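Side-chain contacts in probable outer membrane protein (Pseudomonas aeruginosa, PDB 3DWO), which probably carries hydrophobic compounds such as long-chain fatty acids across the outer membrane, as a beta-barrel channel of the FadL family: residues F152-N155 with S159-A162; D178-A183 with G251-G256; A201-K206 with L317-H322; G217-W220 with D226-G229. All blocks are in the same frame, centred on the assembly; numbering follows the deposited sequence.

From the N terminus, contact 1 comes first, closing the short turn between strands 138-153 and 158-177. Strand 158-177 then runs to the far end of the barrel, where contact 2 joins helices 179-184 and 253-259, its centre about 61 Å from that of contact 1. At the same end, contact 3 brings the start of strand 201-220 to strand 316-321, touching contact 2 through Ala-201 CB and Thr-254 OG1 at 3.7 Å. Contacts 2 and 3 cross along the chain, and the hairpin of contact 4, at the other end of strand 201-220, is nested inside both their loops. Contacts 1 and 4 are neighbouring hairpins, joined through Gly-161 N and Gly-217 O at 2.8 Å.

Contact 1: residues F152-N155 with S159-A162; sequences FKVN and SLGA. With C8E ((hydroxyethyloxy)tri(ethyloxy)octane), chain H.
Phe-152 and Leu-160 face each other as an antiparallel hydrogen-bonded pair, with both side chains on one face of the hairpin. Two backbone bonds fix the register: Phe-152 N to Leu-160 O at 2.9 Å, nearly straight at 170°, and Leu-160 N to Phe-152 O, also 2.9 Å. Although they share a face, the two side chains diverge. With CG anti to its backbone N (chi1 177°), Phe-152 carries its ring away from the partner strand, and the leucine meets a different apolar group. That group is Val-154, placed just past the strand end; its CG2 branch lies 4.2 Å from Leu-160 CG, a loose apolar contact on the barrel surface.

The other face belongs to Lys-153 and Ser-159, a non-hydrogen-bonded pair whose CA atoms are 4.3 Å apart. Here the serine methylene does the touching, with Ser-159 CB 3.9 Å from Lys-153 CA and 3.4 Å from Phe-152 O. At chi1 64°, Ser-159 OG sits between its backbone N and carbonyl carbon, and its hydroxyl is hydrogen-bonded outside the hairpin to Ala-35 O. Alternation of side chains thus separates a polar, buried serine from the apolar surface made by Phe-152, Val-154 and Leu-160. Further along strand 158-177, Ala-162 CB approaches detergent carbon C4 at 3.9 Å.

This is a tight beta hairpin of the FadL-type barrel, made by strands 138-153 and 158-177. On one side Lys-153 pairs through its backbone with Arg-109, while the Phe-152 ring meets Phe-110; on the other, Ser-159 and Gly-161 bond to Val-219 and Gly-217 of strand 201-220.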
loop_
_atom_site.group_PDB
_atom_site.type_symbol
_atom_site.label_atom_id
_atom_site.label_comp_id
_atom_site.label_asym_id
_atom_site.label_seq_id
_atom_site.Cartn_x
_atom_site.Cartn_y
_atom_site.Cartn_z
ATOM N N PHE A 152 12.745 24.654 11.049
ATOM C CA PHE A 152 13.279 25.985 11.300
ATOM C C PHE A 152 12.149 26.977 11.537
ATOM O O PHE A 152 11.297 27.178 10.674
ATOM C CB PHE A 152 14.135 26.447 10.119
ATOM C CG PHE A 152 14.661 27.848 10.265
ATOM C CD1 PHE A 152 14.107 28.893 9.533
ATOM C CD2 PHE A 152 15.707 28.124 11.142
ATOM C CE1 PHE A 152 14.589 30.198 9.673
ATOM C CE2 PHE A 152 16.196 29.423 11.290
ATOM C CZ PHE A 152 15.637 30.461 10.556
ATOM N N LYS A 153 12.142 27.588 12.716
ATOM C CA LYS A 153 11.115 28.561 13.050
ATOM C C LYS A 153 11.470 29.938 12.490
ATOM O O LYS A 153 12.496 30.517 12.843
ATOM C CB LYS A 153 10.935 28.635 14.569
ATOM C CG LYS A 153 9.803 29.553 14.997
ATOM C CD LYS A 153 9.174 29.121 16.315
ATOM C CE LYS A 153 10.146 29.220 17.473
ATOM N NZ LYS A 153 9.498 28.820 18.754
ATOM N N VAL A 154 10.621 30.447 11.601
ATOM C CA VAL A 154 10.831 31.753 10.984
ATOM C C VAL A 154 10.249 32.841 11.879
ATOM O O VAL A 154 10.892 33.855 12.140
ATOM C CB VAL A 154 10.146 31.830 9.605
ATOM C CG1 VAL A 154 10.402 33.191 8.971
ATOM C CG2 VAL A 154 10.655 30.715 8.710
ATOM N N ASN A 155 9.017 32.614 12.327
ATOM C CA ASN A 155 8.300 33.526 13.215
ATOM C C ASN A 155 7.636 32.672 14.274
ATOM O O ASN A 155 7.821 31.456 14.310
ATOM C CB ASN A 155 7.191 34.287 12.478
ATOM C CG ASN A 155 7.720 35.180 11.387
ATOM O OD1 ASN A 155 8.682 35.919 11.588
ATOM N ND2 ASN A 155 7.084 35.130 10.222
ATOM N N SER A 159 6.779 28.446 10.287
ATOM C CA SER A 159 7.985 27.633 10.312
ATOM C C SER A 159 8.045 26.760 9.069
ATOM O O SER A 159 7.041 26.560 8.386
ATOM C CB SER A 159 8.013 26.746 11.559
ATOM O OG SER A 159 6.955 25.805 11.550
ATOM N N LEU A 160 9.234 26.244 8.788
ATOM C CA LEU A 160 9.448 25.386 7.637
ATOM C C LEU A 160 10.099 24.098 8.116
ATOM O O LEU A 160 10.638 24.040 9.223
ATOM C CB LEU A 160 10.349 26.090 6.621
ATOM C CG LEU A 160 9.841 27.461 6.158
ATOM C CD1 LEU A 160 10.861 28.108 5.244
ATOM C CD2 LEU A 160 8.512 27.299 5.446
ATOM N N GLY A 161 10.043 23.065 7.283
ATOM C CA GLY A 161 10.633 21.793 7.656
ATOM C C GLY A 161 11.075 21.015 6.440
ATOM O O GLY A 161 10.513 21.172 5.359
ATOM N N ALA A 162 12.090 20.178 6.609
ATOM C CA ALA A 162 12.598 19.375 5.509
ATOM C C ALA A 162 13.196 18.095 6.065
ATOM O O ALA A 162 13.712 18.077 7.184
ATOM C CB ALA A 162 13.654 20.155 4.735
HETATM C C2 C8E H . 17.061 18.203 1.744
HETATM C C3 C8E H . 16.375 17.637 2.903
HETATM C C4 C8E H . 16.967 18.237 4.081
HETATM C C5 C8E H . 17.044 17.218 5.151
HETATM C C6 C8E H . 18.004 17.634 6.155
HETATM C C7 C8E H . 17.456 16.951 7.314
HETATM C C8 C8E H . 18.514 16.120 7.916
HETATM O O9 C8E H . 18.351 14.837 8.481
#

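Contact 2: residues D178-A183 with G251-G256; sequences DLYASA and GGLTEG. With C8E ((hydroxyethyloxy)tri(ethyloxy)octane), chain C.
Thr-254 OG1 accepts a hydrogen bond from a water at 2.8 Å, and that same water accepts from Leu-179 N at 3.0 Å, so one solvent molecule bridges the first turns of two short helices. OG1 is also hydrogen-bonded to Asp-250 OD1, which gives the hydroxyl a second partner. These helices, 179-184 and 253-259, lie at one end of the FadL-type beta barrel, where they line a detergent-filled site.

Direct contact between them is mainly apolar. Leu-179 reaches toward the partner helix, and its CD1 branch lies 3.9 Å from Thr-254 O and 4.0 Å from Thr-254 CG2, the two side chains crossing at about a right angle. The threonine torsion (chi1 -68°) sends OG1 to the water and Asp-250 and sets CG2, anti to the backbone N, against Leu-179 CD1. One residue before Thr-254, Leu-253 CD1 meets the edge of the Tyr-180 ring, in its plane, at 3.9 Å from CE2.

At the start of helix 179-184, Asp-178 is the N-cap. Its OD1 accepts from Ala-181 N at 3.2 Å, met from above the carboxylate plane, while OD2 is held by Ser-197 N.

The detergent runs alongside both helices. Its alkyl tail passes Leu-179 CD2 and Ser-182 CB, and its ether chain continues over Tyr-180 and beside Leu-253, consistent with a site suited to elongated amphiphiles. The ring of Tyr-180 is contacted at its edge by leucine and over one face by ether oxygen O15 of the detergent, which sits 3.2 Å above the ring centre.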
loop_
_atom_site.group_PDB
_atom_site.type_symbol
_atom_site.label_atom_id
_atom_site.label_comp_id
_atom_site.label_asym_id
_atom_site.label_seq_id
_atom_site.Cartn_x
_atom_site.Cartn_y
_atom_site.Cartn_z
ATOM N N ASP A 178 -0.081 -19.809 -18.611
ATOM C CA ASP A 178 -0.579 -20.879 -19.465
ATOM C C ASP A 178 0.061 -20.678 -20.854
ATOM O O ASP A 178 -0.504 -19.983 -21.706
ATOM C CB ASP A 178 -2.104 -20.750 -19.553
ATOM C CG ASP A 178 -2.741 -21.866 -20.323
ATOM O OD1 ASP A 178 -2.038 -22.526 -21.113
ATOM O OD2 ASP A 178 -3.960 -22.072 -20.146
ATOM N N LEU A 179 1.233 -21.276 -21.076
ATOM C CA LEU A 179 1.944 -21.128 -22.354
ATOM C C LEU A 179 1.138 -21.447 -23.619
ATOM O O LEU A 179 1.274 -20.754 -24.628
ATOM C CB LEU A 179 3.228 -21.969 -22.374
ATOM C CG LEU A 179 4.348 -21.710 -21.364
ATOM C CD1 LEU A 179 5.666 -22.137 -21.993
ATOM C CD2 LEU A 179 4.420 -20.250 -20.982
ATOM N N TYR A 180 0.332 -22.501 -23.587
ATOM C CA TYR A 180 -0.471 -22.843 -24.756
ATOM C C TYR A 180 -1.482 -21.736 -25.056
ATOM O O TYR A 180 -1.709 -21.389 -26.220
ATOM C CB TYR A 180 -1.214 -24.161 -24.543
ATOM C CG TYR A 180 -0.456 -25.380 -25.008
ATOM C CD1 TYR A 180 -0.003 -25.483 -26.325
ATOM C CD2 TYR A 180 -0.192 -26.431 -24.137
ATOM C CE1 TYR A 180 0.694 -26.605 -26.762
ATOM C CE2 TYR A 180 0.506 -27.559 -24.562
ATOM C CZ TYR A 180 0.946 -27.636 -25.873
ATOM O OH TYR A 180 1.651 -28.738 -26.286
ATOM N N ALA A 181 -2.090 -21.192 -24.002
ATOM C CA ALA A 181 -3.068 -20.116 -24.162
ATOM C C ALA A 181 -2.371 -18.879 -24.718
ATOM O O ALA A 181 -2.915 -18.184 -25.565
ATOM C CB ALA A 181 -3.735 -19.791 -22.825
ATOM N N SER A 182 -1.159 -18.616 -24.242
ATOM C CA SER A 182 -0.394 -17.469 -24.720
ATOM C C SER A 182 -0.039 -17.629 -26.195
ATOM O O SER A 182 -0.114 -16.667 -26.966
ATOM C CB SER A 182 0.883 -17.309 -23.904
ATOM O OG SER A 182 0.562 -16.985 -22.567
ATOM N N ALA A 183 0.345 -18.844 -26.579
ATOM C CA ALA A 183 0.708 -19.148 -27.968
ATOM C C ALA A 183 -0.475 -18.931 -28.912
ATOM O O ALA A 183 -0.335 -18.309 -29.964
ATOM C CB ALA A 183 1.200 -20.600 -28.085
ATOM N N GLY A 251 3.934 -31.472 -16.076
ATOM C CA GLY A 251 4.289 -32.760 -16.629
ATOM C C GLY A 251 5.377 -32.491 -17.661
ATOM O O GLY A 251 5.599 -33.286 -18.573
ATOM N N GLY A 252 6.040 -31.344 -17.532
ATOM C CA GLY A 252 7.115 -30.994 -18.449
ATOM C C GLY A 252 6.780 -30.114 -19.648
ATOM O O GLY A 252 7.680 -29.752 -20.410
ATOM N N LEU A 253 5.507 -29.768 -19.833
ATOM C CA LEU A 253 5.106 -28.934 -20.969
ATOM C C LEU A 253 5.787 -27.582 -21.002
ATOM O O LEU A 253 6.392 -27.209 -22.004
ATOM C CB LEU A 253 3.590 -28.711 -20.977
ATOM C CG LEU A 253 2.721 -29.926 -21.301
ATOM C CD1 LEU A 253 1.254 -29.533 -21.252
ATOM C CD2 LEU A 253 3.083 -30.462 -22.680
ATOM N N THR A 254 5.680 -26.841 -19.905
ATOM C CA THR A 254 6.272 -25.517 -19.829
ATOM C C THR A 254 7.782 -25.509 -20.033
ATOM O O THR A 254 8.291 -24.740 -20.845
ATOM C CB THR A 254 5.933 -24.835 -18.487
ATOM O OG1 THR A 254 4.533 -24.555 -18.449
ATOM C CG2 THR A 254 6.694 -23.524 -18.338
ATOM N N GLU A 255 8.498 -26.369 -19.316
ATOM C CA GLU A 255 9.948 -26.404 -19.448
ATOM C C GLU A 255 10.348 -26.842 -20.849
ATOM O O GLU A 255 11.323 -26.336 -21.407
ATOM C CB GLU A 255 10.567 -27.348 -18.407
ATOM C CG GLU A 255 12.066 -27.141 -18.232
ATOM C CD GLU A 255 12.639 -27.844 -16.995
ATOM O OE1 GLU A 255 13.791 -27.538 -16.621
ATOM O OE2 GLU A 255 11.955 -28.698 -16.397
ATOM N N GLY A 256 9.604 -27.791 -21.413
ATOM C CA GLY A 256 9.913 -28.262 -22.754
ATOM C C GLY A 256 9.821 -27.124 -23.760
ATOM O O GLY A 256 10.668 -26.984 -24.642
HETATM C C1 C8E C . 5.112 -13.355 -18.272
HETATM C C2 C8E C . 5.012 -13.523 -19.712
HETATM C C3 C8E C . 4.907 -14.910 -20.142
HETATM C C4 C8E C . 4.968 -14.912 -21.595
HETATM C C5 C8E C . 4.640 -16.274 -22.069
HETATM C C6 C8E C . 4.570 -16.293 -23.508
HETATM C C7 C8E C . 4.506 -17.727 -23.745
HETATM C C8 C8E C . 4.500 -17.936 -25.197
HETATM O O9 C8E C . 4.381 -19.151 -25.911
HETATM C C10 C8E C . 5.340 -20.172 -25.726
HETATM C C11 C8E C . 4.916 -21.265 -26.649
HETATM O O12 C8E C . 4.528 -22.448 -25.940
HETATM C C13 C8E C . 3.900 -23.448 -26.780
HETATM C C14 C8E C . 3.412 -24.859 -26.338
HETATM O O15 C8E C . 3.260 -25.486 -25.026
HETATM C C16 C8E C . 4.469 -26.168 -24.650
HETATM C C17 C8E C . 4.553 -27.641 -25.086
HETATM O O18 C8E C . 5.803 -28.312 -25.355
HETATM C C19 C8E C . 6.207 -28.203 -26.746
HETATM C C20 C8E C . 7.672 -28.463 -27.251
HETATM O O21 C8E C . 8.060 -27.915 -28.517
HETATM O O HOH W 1 2.389 -22.821 -18.759
#

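Contact 3: residues A201-K206 with L317-H322; sequences ALMRVK and LTLKSH. With C8E ((hydroxyethyloxy)tri(ethyloxy)octane), chain D; SO4 (sulfate ion), chain B.
Val-205 and Leu-319 have the nearest CA atoms of the two strands, yet these are still 8.6 Å apart, and the separation is bridged by side-chain ends. A detergent molecule lies alongside this contact and touches both residues: its O15 is 3.3 Å from Val-205 CG1, and its C16 is 3.9 Å from Leu-319 CB. Protein-to-protein touching is left to the branch ends of Leu-319. CD1 meets Val-205 CG1 at 4.1 Å, whereas CD2 meets Met-203 CE at 4.2 Å, the methionine and leucine reaching toward each other tip to tip. The methionine bends at chi2 (67°) and chi3 (102°), which turns its terminal methyl toward that second branch. Leu-317 extends the apolar wall, its CD1 being 3.6 Å from detergent C17. All three touching residues are buried, and the pocket accepts an elongated amphiphile, as would suit a channel for hydrophobic compounds. Facing elsewhere, extended Lys-320 makes a weak hydrogen bond to a sulfate that Arg-281 also binds. Strand 201-220 is held in the barrel by backbone bonds to strands 158-177 and 226-248, while strand 316-321 pairs with 324-330 and packs Leu-319 on Ala-278 of strand 275-281.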
loop_
_atom_site.group_PDB
_atom_site.type_symbol
_atom_site.label_atom_id
_atom_site.label_comp_id
_atom_site.label_asym_id
_atom_site.label_seq_id
_atom_site.Cartn_x
_atom_site.Cartn_y
_atom_site.Cartn_z
ATOM N N ALA A 201 2.239 -23.181 -15.126
ATOM C CA ALA A 201 3.417 -22.984 -14.304
ATOM C C ALA A 201 3.187 -21.728 -13.471
ATOM O O ALA A 201 2.551 -20.774 -13.930
ATOM C CB ALA A 201 4.639 -22.818 -15.187
ATOM N N LEU A 202 3.684 -21.736 -12.241
ATOM C CA LEU A 202 3.532 -20.581 -11.378
ATOM C C LEU A 202 4.720 -19.650 -11.563
ATOM O O LEU A 202 5.871 -20.016 -11.282
ATOM C CB LEU A 202 3.446 -21.004 -9.915
ATOM C CG LEU A 202 3.211 -19.846 -8.934
ATOM C CD1 LEU A 202 1.779 -19.349 -9.078
ATOM C CD2 LEU A 202 3.470 -20.309 -7.506
ATOM N N MET A 203 4.437 -18.458 -12.072
ATOM C CA MET A 203 5.454 -17.437 -12.271
ATOM C C MET A 203 5.634 -16.769 -10.908
ATOM O O MET A 203 4.651 -16.430 -10.256
ATOM C CB MET A 203 4.960 -16.417 -13.297
ATOM C CG MET A 203 5.720 -15.116 -13.289
ATOM S SD MET A 203 7.405 -15.334 -13.838
ATOM C CE MET A 203 7.277 -14.730 -15.515
ATOM N N ARG A 204 6.879 -16.595 -10.475
ATOM C CA ARG A 204 7.175 -15.977 -9.180
ATOM C C ARG A 204 8.216 -14.876 -9.321
ATOM O O ARG A 204 9.297 -15.101 -9.858
ATOM C CB ARG A 204 7.689 -17.032 -8.187
ATOM C CG ARG A 204 6.675 -18.140 -7.894
ATOM C CD ARG A 204 7.162 -19.124 -6.827
ATOM N NE ARG A 204 8.288 -19.939 -7.277
ATOM C CZ ARG A 204 8.689 -21.060 -6.677
ATOM N NH1 ARG A 204 8.048 -21.503 -5.600
ATOM N NH2 ARG A 204 9.728 -21.742 -7.155
ATOM N N VAL A 205 7.891 -13.687 -8.827
ATOM C CA VAL A 205 8.808 -12.556 -8.908
ATOM C C VAL A 205 9.092 -12.027 -7.506
ATOM O O VAL A 205 8.170 -11.688 -6.760
ATOM C CB VAL A 205 8.212 -11.410 -9.772
ATOM C CG1 VAL A 205 9.264 -10.336 -10.021
ATOM C CG2 VAL A 205 7.691 -11.969 -11.087
ATOM N N LYS A 206 10.371 -11.963 -7.155
ATOM C CA LYS A 206 10.794 -11.485 -5.841
ATOM C C LYS A 206 11.823 -10.384 -6.057
ATOM O O LYS A 206 12.905 -10.629 -6.590
ATOM C CB LYS A 206 11.409 -12.635 -5.038
ATOM C CG LYS A 206 12.015 -12.206 -3.719
ATOM C CD LYS A 206 10.983 -12.167 -2.614
ATOM C CE LYS A 206 10.742 -13.564 -2.055
ATOM N NZ LYS A 206 11.962 -14.108 -1.375
ATOM N N LEU A 317 2.828 -1.820 -14.494
ATOM C CA LEU A 317 3.737 -2.669 -13.735
ATOM C C LEU A 317 4.470 -3.422 -14.827
ATOM O O LEU A 317 3.875 -4.240 -15.530
ATOM C CB LEU A 317 2.969 -3.668 -12.859
ATOM C CG LEU A 317 3.424 -3.897 -11.408
ATOM C CD1 LEU A 317 2.951 -5.272 -10.961
ATOM C CD2 LEU A 317 4.929 -3.795 -11.274
ATOM N N THR A 318 5.757 -3.151 -14.985
ATOM C CA THR A 318 6.499 -3.820 -16.026
ATOM C C THR A 318 7.626 -4.692 -15.517
ATOM O O THR A 318 8.568 -4.211 -14.883
ATOM C CB THR A 318 7.078 -2.807 -17.015
ATOM O OG1 THR A 318 6.031 -1.950 -17.474
ATOM C CG2 THR A 318 7.692 -3.524 -18.208
ATOM N N LEU A 319 7.527 -5.985 -15.801
ATOM C CA LEU A 319 8.571 -6.907 -15.395
ATOM C C LEU A 319 9.611 -6.880 -16.492
ATOM O O LEU A 319 9.287 -7.039 -17.666
ATOM C CB LEU A 319 8.035 -8.330 -15.246
ATOM C CG LEU A 319 9.154 -9.371 -15.104
ATOM C CD1 LEU A 319 9.957 -9.096 -13.835
ATOM C CD2 LEU A 319 8.565 -10.770 -15.083
ATOM N N LYS A 320 10.857 -6.653 -16.107
ATOM C CA LYS A 320 11.946 -6.627 -17.062
ATOM C C LYS A 320 12.993 -7.637 -16.627
ATOM O O LYS A 320 13.074 -8.003 -15.453
ATOM C CB LYS A 320 12.565 -5.227 -17.141
ATOM C CG LYS A 320 11.651 -4.175 -17.762
ATOM C CD LYS A 320 12.389 -2.853 -17.954
ATOM C CE LYS A 320 11.483 -1.796 -18.564
ATOM N NZ LYS A 320 12.167 -0.477 -18.715
ATOM N N SER A 321 13.773 -8.104 -17.591
ATOM C CA SER A 321 14.835 -9.061 -17.341
ATOM C C SER A 321 15.973 -8.665 -18.272
ATOM O O SER A 321 15.799 -8.646 -19.490
ATOM C CB SER A 321 14.356 -10.473 -17.661
ATOM O OG SER A 321 15.352 -11.428 -17.348
ATOM N N HIS A 322 17.122 -8.323 -17.696
ATOM C CA HIS A 322 18.285 -7.903 -18.475
ATOM C C HIS A 322 17.937 -6.678 -19.321
ATOM O O HIS A 322 18.304 -6.595 -20.495
ATOM C CB HIS A 322 18.761 -9.043 -19.381
ATOM C CG HIS A 322 19.113 -10.291 -18.638
ATOM N ND1 HIS A 322 18.438 -11.478 -18.815
ATOM C CD2 HIS A 322 20.050 -10.529 -17.689
ATOM C CE1 HIS A 322 18.942 -12.395 -18.006
ATOM N NE2 HIS A 322 19.922 -11.844 -17.312
HETATM C C1 C8E D . -5.095 -2.740 -9.082
HETATM C C2 C8E D . -3.970 -3.662 -8.979
HETATM C C3 C8E D . -2.652 -3.043 -8.967
HETATM C C4 C8E D . -1.683 -4.105 -8.760
HETATM C C5 C8E D . -0.423 -3.512 -8.248
HETATM C C6 C8E D . 0.385 -4.531 -7.603
HETATM C C7 C8E D . 1.693 -3.905 -7.689
HETATM C C8 C8E D . 2.440 -4.163 -6.435
HETATM O O9 C8E D . 3.765 -4.662 -6.317
HETATM C C10 C8E D . 4.066 -5.936 -6.852
HETATM C C11 C8E D . 5.520 -6.159 -6.576
HETATM O O12 C8E D . 6.314 -5.797 -7.719
HETATM C C13 C8E D . 6.997 -6.898 -8.395
HETATM C C14 C8E D . 6.384 -7.835 -9.484
HETATM O O15 C8E D . 6.857 -8.222 -10.809
HETATM C C16 C8E D . 6.376 -7.333 -11.838
HETATM C C17 C8E D . 5.037 -7.749 -12.476
HETATM O O18 C8E D . 4.477 -9.074 -12.354
HETATM C C19 C8E D . 4.888 -9.974 -13.417
HETATM C C20 C8E D . 3.867 -10.729 -14.348
HETATM O O21 C8E D . 3.456 -12.059 -13.998
HETATM S S SO4 B . 13.312 1.463 -15.973
HETATM O O1 SO4 B . 13.834 2.072 -17.212
HETATM O O2 SO4 B . 11.843 1.604 -15.949
HETATM O O3 SO4 B . 13.903 2.161 -14.816
HETATM O O4 SO4 B . 13.662 0.031 -15.926
#

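Contact 4: residues G217-W220 with D226-G229; sequences GAVW and DTLG
Strands 217-220 and 226-229 run antiparallel at 161°, their axes 4.7 Å apart, and Trp-220 and Leu-228 form the hydrogen-bonded pair. Both of its backbone bonds are short and nearly straight: Trp-220 N to Leu-228 O at 2.9 Å and Leu-228 N to Trp-220 O at 2.8 Å. The side chains of this pair lie side by side, pointing the same way. Leu-228 brings its CD1 branch to the benzo part of the indole, 3.5 Å from Trp-220 CE3, approaching obliquely. On the other face Val-219 is paired with Gly-229, which has no side chain to meet it; Val-219 turns CG1, anti to its backbone N (chi1 169°), to Thr-227 CG2 at 3.9 Å and packs it on Leu-228 O at 3.6 Å. Here the backbones come close, with a CA-H...O contact of 3.4 Å from Gly-229 CA to Ala-218 O. Asp-226 is hydrogen-bonded beyond the two segments, through OD2 to Thr-223 OG1 and OD1 to Trp-292 NE1. In this beta hairpin the N-H and C=O groups of Trp-220 and Leu-228 satisfy each other, so their face can present carbon to the surroundings, consistent with a barrel wall in a membrane.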
loop_
_atom_site.group_PDB
_atom_site.type_symbol
_atom_site.label_atom_id
_atom_site.label_comp_id
_atom_site.label_asym_id
_atom_site.label_seq_id
_atom_site.Cartn_x
_atom_site.Cartn_y
_atom_site.Cartn_z
ATOM N N GLY A 217 7.738 20.730 4.556
ATOM C CA GLY A 217 6.477 21.234 5.051
ATOM C C GLY A 217 6.551 22.646 5.590
ATOM O O GLY A 217 7.630 23.205 5.792
ATOM N N ALA A 218 5.382 23.221 5.824
ATOM C CA ALA A 218 5.279 24.568 6.350
ATOM C C ALA A 218 4.082 24.616 7.285
ATOM O O ALA A 218 3.075 23.952 7.048
ATOM C CB ALA A 218 5.099 25.560 5.211
ATOM N N VAL A 219 4.208 25.389 8.357
ATOM C CA VAL A 219 3.130 25.541 9.323
ATOM C C VAL A 219 2.892 27.024 9.567
ATOM O O VAL A 219 3.838 27.811 9.651
ATOM C CB VAL A 219 3.463 24.859 10.665
ATOM C CG1 VAL A 219 2.458 25.273 11.726
ATOM C CG2 VAL A 219 3.446 23.350 10.494
ATOM N N TRP A 220 1.619 27.392 9.674
ATOM C CA TRP A 220 1.224 28.771 9.902
ATOM C C TRP A 220 0.163 28.835 10.995
ATOM O O TRP A 220 -0.920 28.266 10.850
ATOM C CB TRP A 220 0.687 29.367 8.598
ATOM C CG TRP A 220 0.208 30.782 8.702
ATOM C CD1 TRP A 220 0.823 31.812 9.356
ATOM C CD2 TRP A 220 -0.950 31.343 8.071
ATOM N NE1 TRP A 220 0.124 32.979 9.166
ATOM C CE2 TRP A 220 -0.969 32.721 8.382
ATOM C CE3 TRP A 220 -1.972 30.816 7.269
ATOM C CZ2 TRP A 220 -1.973 33.582 7.917
ATOM C CZ3 TRP A 220 -2.972 31.675 6.807
ATOM C CH2 TRP A 220 -2.962 33.042 7.134
ATOM N N ASP A 226 -5.796 28.615 15.688
ATOM C CA ASP A 226 -5.745 27.882 14.439
ATOM C C ASP A 226 -4.324 27.566 14.007
ATOM O O ASP A 226 -3.438 28.418 14.058
ATOM C CB ASP A 226 -6.440 28.683 13.339
ATOM C CG ASP A 226 -7.865 29.037 13.695
ATOM O OD1 ASP A 226 -8.680 28.109 13.875
ATOM O OD2 ASP A 226 -8.170 30.245 13.796
ATOM N N THR A 227 -4.121 26.326 13.584
ATOM C CA THR A 227 -2.825 25.879 13.113
ATOM C C THR A 227 -3.059 25.269 11.742
ATOM O O THR A 227 -3.778 24.280 11.609
ATOM C CB THR A 227 -2.217 24.817 14.045
ATOM O OG1 THR A 227 -2.099 25.350 15.367
ATOM C CG2 THR A 227 -0.838 24.411 13.555
ATOM N N LEU A 228 -2.475 25.883 10.721
ATOM C CA LEU A 228 -2.614 25.398 9.360
ATOM C C LEU A 228 -1.297 24.779 8.937
ATOM O O LEU A 228 -0.229 25.227 9.353
ATOM C CB LEU A 228 -2.969 26.544 8.415
ATOM C CG LEU A 228 -4.347 27.188 8.581
ATOM C CD1 LEU A 228 -4.486 28.341 7.599
ATOM C CD2 LEU A 228 -5.433 26.157 8.328
ATOM N N GLY A 229 -1.373 23.745 8.110
ATOM C CA GLY A 229 -0.158 23.097 7.667
ATOM C C GLY A 229 -0.222 22.553 6.258
ATOM O O GLY A 229 -1.255 22.062 5.798
#